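Local coordinates for protein M32 carboxypeptidase (Chitinophagaceae bacterium, PDB 7A03) that probably cleaves amino acids from the carboxyl end of peptides, as a metal-dependent carboxypeptidase of the M32 family, at residues A[342-350]-A[355-365]. Numbering follows the deposited sequence. Where two conformers were deposited one is given.
Sequences NHVQPSLIR and EITYHFHIMIR
Arg350 packs closely on the helix through Tyr358, His361, Ile362 and Arg365. Its CA sits over one face of the His361 ring, a CH-pi contact 3.8 Å from the centroid. CG lies anti to the backbone N (chi1 173°), carrying the chain past Tyr358 CE2, and a bend at chi3 turns the guanidinium to the hydroxyl. NH1 donates to Tyr358 OH at 3.0 Å, in the guanidinium plane but bent at hydrogen (136°). Arg365 lays a face of its guanidinium over Arg350 CB and CD. The two NE atoms are 3.9 Å apart, and both pair with Asp408, which probably offsets their like charge. With an alanine in place of Arg350, Tyr358 OH would probably lose this donor, Asp408 one of its two arginines, and the Arg365 face much of its packing.

The other end is looser and relies on water. Val344 CG2 touches Ile356 CG1 at 3.8 Å. Beyond it, one water donates to Asn342 OD1 and Glu355 OE2. Lys496 salt-bridges Glu355 OE2 and hydrogen-bonds Asn342 OD1, while Tyr492 hydrogen-bonds Glu355 OE1. A second water joins Thr357 OG1 (2.7 Å), Ser347 OG and His361 NE2. Asp354 and Tyr390 hydrogen-bond Thr357 OG1 and His361 ND1, respectively.

The loop runs alongside the start of helix 358-374 in the same direction, then turns back into it. Tyr358 comes close to the HExxH motif, the probable metal site of this helical M32 fold.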
# COMPACT_ATOMS: atom_id res chain seq x y z
N ASN A 342 9.27 5.77 -17.92
CA ASN A 342 7.83 6.02 -17.93
C ASN A 342 7.11 5.31 -19.07
O ASN A 342 6.32 5.93 -19.80
CB ASN A 342 7.58 7.52 -18.00
CG ASN A 342 7.91 8.22 -16.72
OD1 ASN A 342 7.18 8.11 -15.74
ND2 ASN A 342 9.00 8.97 -16.72
N HIS A 343 7.37 4.01 -19.25
CA HIS A 343 6.77 3.24 -20.33
C HIS A 343 5.40 2.71 -19.92
O HIS A 343 5.28 1.98 -18.93
CB HIS A 343 7.68 2.09 -20.75
CG HIS A 343 7.12 1.29 -21.89
ND1 HIS A 343 7.02 1.79 -23.17
CD2 HIS A 343 6.61 0.04 -21.93
CE1 HIS A 343 6.48 0.87 -23.96
NE2 HIS A 343 6.23 -0.20 -23.23
N VAL A 344 4.38 3.06 -20.69
CA VAL A 344 3.00 2.66 -20.41
C VAL A 344 2.58 1.58 -21.40
O VAL A 344 2.72 1.75 -22.62
CB VAL A 344 2.04 3.87 -20.48
CG1 VAL A 344 0.59 3.41 -20.59
CG2 VAL A 344 2.24 4.75 -19.27
N GLN A 345 2.04 0.48 -20.87
CA GLN A 345 1.69 -0.66 -21.71
C GLN A 345 0.63 -1.49 -21.01
O GLN A 345 0.87 -2.00 -19.91
CB GLN A 345 2.94 -1.51 -21.91
CG GLN A 345 2.75 -2.72 -22.80
CD GLN A 345 4.06 -3.18 -23.40
OE1 GLN A 345 4.62 -2.52 -24.28
NE2 GLN A 345 4.57 -4.31 -22.92
N PRO A 346 -0.55 -1.65 -21.60
CA PRO A 346 -1.53 -2.61 -21.05
C PRO A 346 -0.89 -3.98 -20.92
O PRO A 346 -0.18 -4.45 -21.81
CB PRO A 346 -2.65 -2.60 -22.09
CG PRO A 346 -2.54 -1.24 -22.74
CD PRO A 346 -1.06 -0.95 -22.80
N SER A 347 -1.12 -4.62 -19.77
CA SER A 347 -0.48 -5.89 -19.47
C SER A 347 -1.36 -6.70 -18.53
O SER A 347 -2.40 -6.23 -18.05
CB SER A 347 0.95 -5.67 -18.96
OG SER A 347 0.95 -4.95 -17.74
N LEU A 348 -0.94 -7.93 -18.25
CA LEU A 348 -1.77 -8.91 -17.56
C LEU A 348 -1.62 -8.90 -16.05
O LEU A 348 -2.58 -9.20 -15.34
CB LEU A 348 -1.45 -10.31 -18.09
CG LEU A 348 -1.89 -10.56 -19.53
CD1 LEU A 348 -1.14 -11.73 -20.15
CD2 LEU A 348 -3.38 -10.82 -19.57
N ILE A 349 -0.44 -8.55 -15.54
CA ILE A 349 -0.09 -8.72 -14.13
C ILE A 349 -0.08 -7.36 -13.44
O ILE A 349 0.71 -6.48 -13.80
CB ILE A 349 1.27 -9.42 -13.96
CG1 ILE A 349 1.27 -10.75 -14.71
CG2 ILE A 349 1.60 -9.59 -12.48
CD1 ILE A 349 0.22 -11.74 -14.22
N ARG A 350 -0.94 -7.22 -12.42
CA ARG A 350 -1.06 -5.96 -11.69
C ARG A 350 0.27 -5.50 -11.12
O ARG A 350 0.62 -4.31 -11.21
CB ARG A 350 -2.11 -6.10 -10.59
CG ARG A 350 -2.23 -4.90 -9.64
CD ARG A 350 -3.14 -5.20 -8.44
NE ARG A 350 -2.63 -6.32 -7.63
CZ ARG A 350 -1.67 -6.19 -6.71
NH1 ARG A 350 -1.13 -5.01 -6.47
NH2 ARG A 350 -1.23 -7.24 -6.03
N GLU A 355 2.10 2.99 -13.98
CA GLU A 355 1.24 3.79 -13.10
C GLU A 355 -0.07 4.23 -13.75
O GLU A 355 -0.93 4.77 -13.04
CB GLU A 355 1.99 5.00 -12.53
CG GLU A 355 2.24 6.11 -13.55
CD GLU A 355 3.06 7.27 -12.99
OE1 GLU A 355 2.79 7.74 -11.85
OE2 GLU A 355 3.98 7.72 -13.71
N ILE A 356 -0.26 4.04 -15.06
CA ILE A 356 -1.53 4.39 -15.67
C ILE A 356 -2.42 3.16 -15.69
O ILE A 356 -3.50 3.15 -15.08
CB ILE A 356 -1.38 4.98 -17.09
CG1 ILE A 356 -0.48 6.22 -17.05
CG2 ILE A 356 -2.73 5.30 -17.69
CD1 ILE A 356 -1.02 7.32 -16.17
N THR A 357 -1.97 2.11 -16.38
CA THR A 357 -2.78 0.91 -16.50
C THR A 357 -3.03 0.24 -15.15
O THR A 357 -4.04 -0.47 -15.02
CB THR A 357 -2.14 -0.08 -17.48
OG1 THR A 357 -0.86 -0.48 -16.97
CG2 THR A 357 -1.99 0.54 -18.85
N TYR A 358 -2.15 0.45 -14.16
CA TYR A 358 -2.35 -0.13 -12.83
C TYR A 358 -3.78 0.05 -12.34
O TYR A 358 -4.38 -0.88 -11.77
CB TYR A 358 -1.39 0.54 -11.83
CG TYR A 358 -1.33 -0.15 -10.48
CD1 TYR A 358 -2.23 0.18 -9.47
CD2 TYR A 358 -0.38 -1.12 -10.22
CE1 TYR A 358 -2.20 -0.45 -8.24
CE2 TYR A 358 -0.32 -1.75 -8.99
CZ TYR A 358 -1.23 -1.41 -8.01
OH TYR A 358 -1.19 -2.03 -6.78
N HIS A 359 -4.35 1.23 -12.57
CA HIS A 359 -5.64 1.54 -11.98
C HIS A 359 -6.78 0.80 -12.65
O HIS A 359 -7.79 0.53 -11.99
CB HIS A 359 -5.80 3.06 -11.87
CG HIS A 359 -4.62 3.68 -11.19
ND1 HIS A 359 -4.38 3.50 -9.84
CD2 HIS A 359 -3.57 4.38 -11.67
CE1 HIS A 359 -3.25 4.09 -9.52
NE2 HIS A 359 -2.73 4.64 -10.61
N PHE A 360 -6.61 0.36 -13.89
CA PHE A 360 -7.61 -0.54 -14.46
C PHE A 360 -7.60 -1.88 -13.74
O PHE A 360 -8.67 -2.43 -13.41
CB PHE A 360 -7.43 -0.68 -15.96
CG PHE A 360 -7.83 0.55 -16.72
CD1 PHE A 360 -6.94 1.60 -16.88
CD2 PHE A 360 -9.11 0.68 -17.21
CE1 PHE A 360 -7.32 2.75 -17.55
CE2 PHE A 360 -9.49 1.82 -17.88
CZ PHE A 360 -8.60 2.85 -18.05
N HIS A 361 -6.40 -2.40 -13.44
CA HIS A 361 -6.31 -3.62 -12.63
C HIS A 361 -7.10 -3.44 -11.34
O HIS A 361 -7.93 -4.29 -10.97
CB HIS A 361 -4.84 -3.93 -12.31
CG HIS A 361 -4.01 -4.28 -13.50
ND1 HIS A 361 -3.86 -5.58 -13.96
CD2 HIS A 361 -3.23 -3.52 -14.30
CE1 HIS A 361 -3.05 -5.59 -15.01
NE2 HIS A 361 -2.66 -4.35 -15.24
N ILE A 362 -6.94 -2.28 -10.69
CA ILE A 362 -7.63 -2.11 -9.41
C ILE A 362 -9.12 -2.01 -9.67
O ILE A 362 -9.93 -2.60 -8.94
CB ILE A 362 -7.08 -0.90 -8.65
CG1 ILE A 362 -5.60 -1.09 -8.32
CG2 ILE A 362 -7.87 -0.65 -7.37
CD1 ILE A 362 -5.32 -2.19 -7.30
N MET A 363 -9.50 -1.29 -10.72
CA MET A 363 -10.92 -1.10 -10.99
C MET A 363 -11.59 -2.44 -11.22
O MET A 363 -12.69 -2.69 -10.69
CB MET A 363 -11.09 -0.19 -12.20
CG MET A 363 -12.52 0.26 -12.42
SD MET A 363 -12.62 1.22 -13.93
CE MET A 363 -12.40 -0.07 -15.15
N ILE A 364 -10.92 -3.34 -11.94
CA ILE A 364 -11.53 -4.63 -12.23
C ILE A 364 -11.76 -5.39 -10.94
O ILE A 364 -12.87 -5.88 -10.68
CB ILE A 364 -10.68 -5.41 -13.25
CG1 ILE A 364 -10.80 -4.74 -14.62
CG2 ILE A 364 -11.13 -6.86 -13.29
CD1 ILE A 364 -9.69 -5.11 -15.57
N ARG A 365 -10.75 -5.38 -10.05
CA ARG A 365 -10.91 -6.08 -8.78
C ARG A 365 -12.02 -5.43 -7.97
O ARG A 365 -12.87 -6.13 -7.38
CB ARG A 365 -9.57 -6.09 -8.03
CG ARG A 365 -8.54 -7.04 -8.66
CD ARG A 365 -7.11 -6.60 -8.36
NE ARG A 365 -6.09 -7.50 -8.91
CZ ARG A 365 -5.81 -7.63 -10.21
NH1 ARG A 365 -6.47 -6.93 -11.12
NH2 ARG A 365 -4.85 -8.46 -10.61
O HOH W 1 5.37 6.16 -15.21
O HOH W 2 -1.14 -3.20 -17.24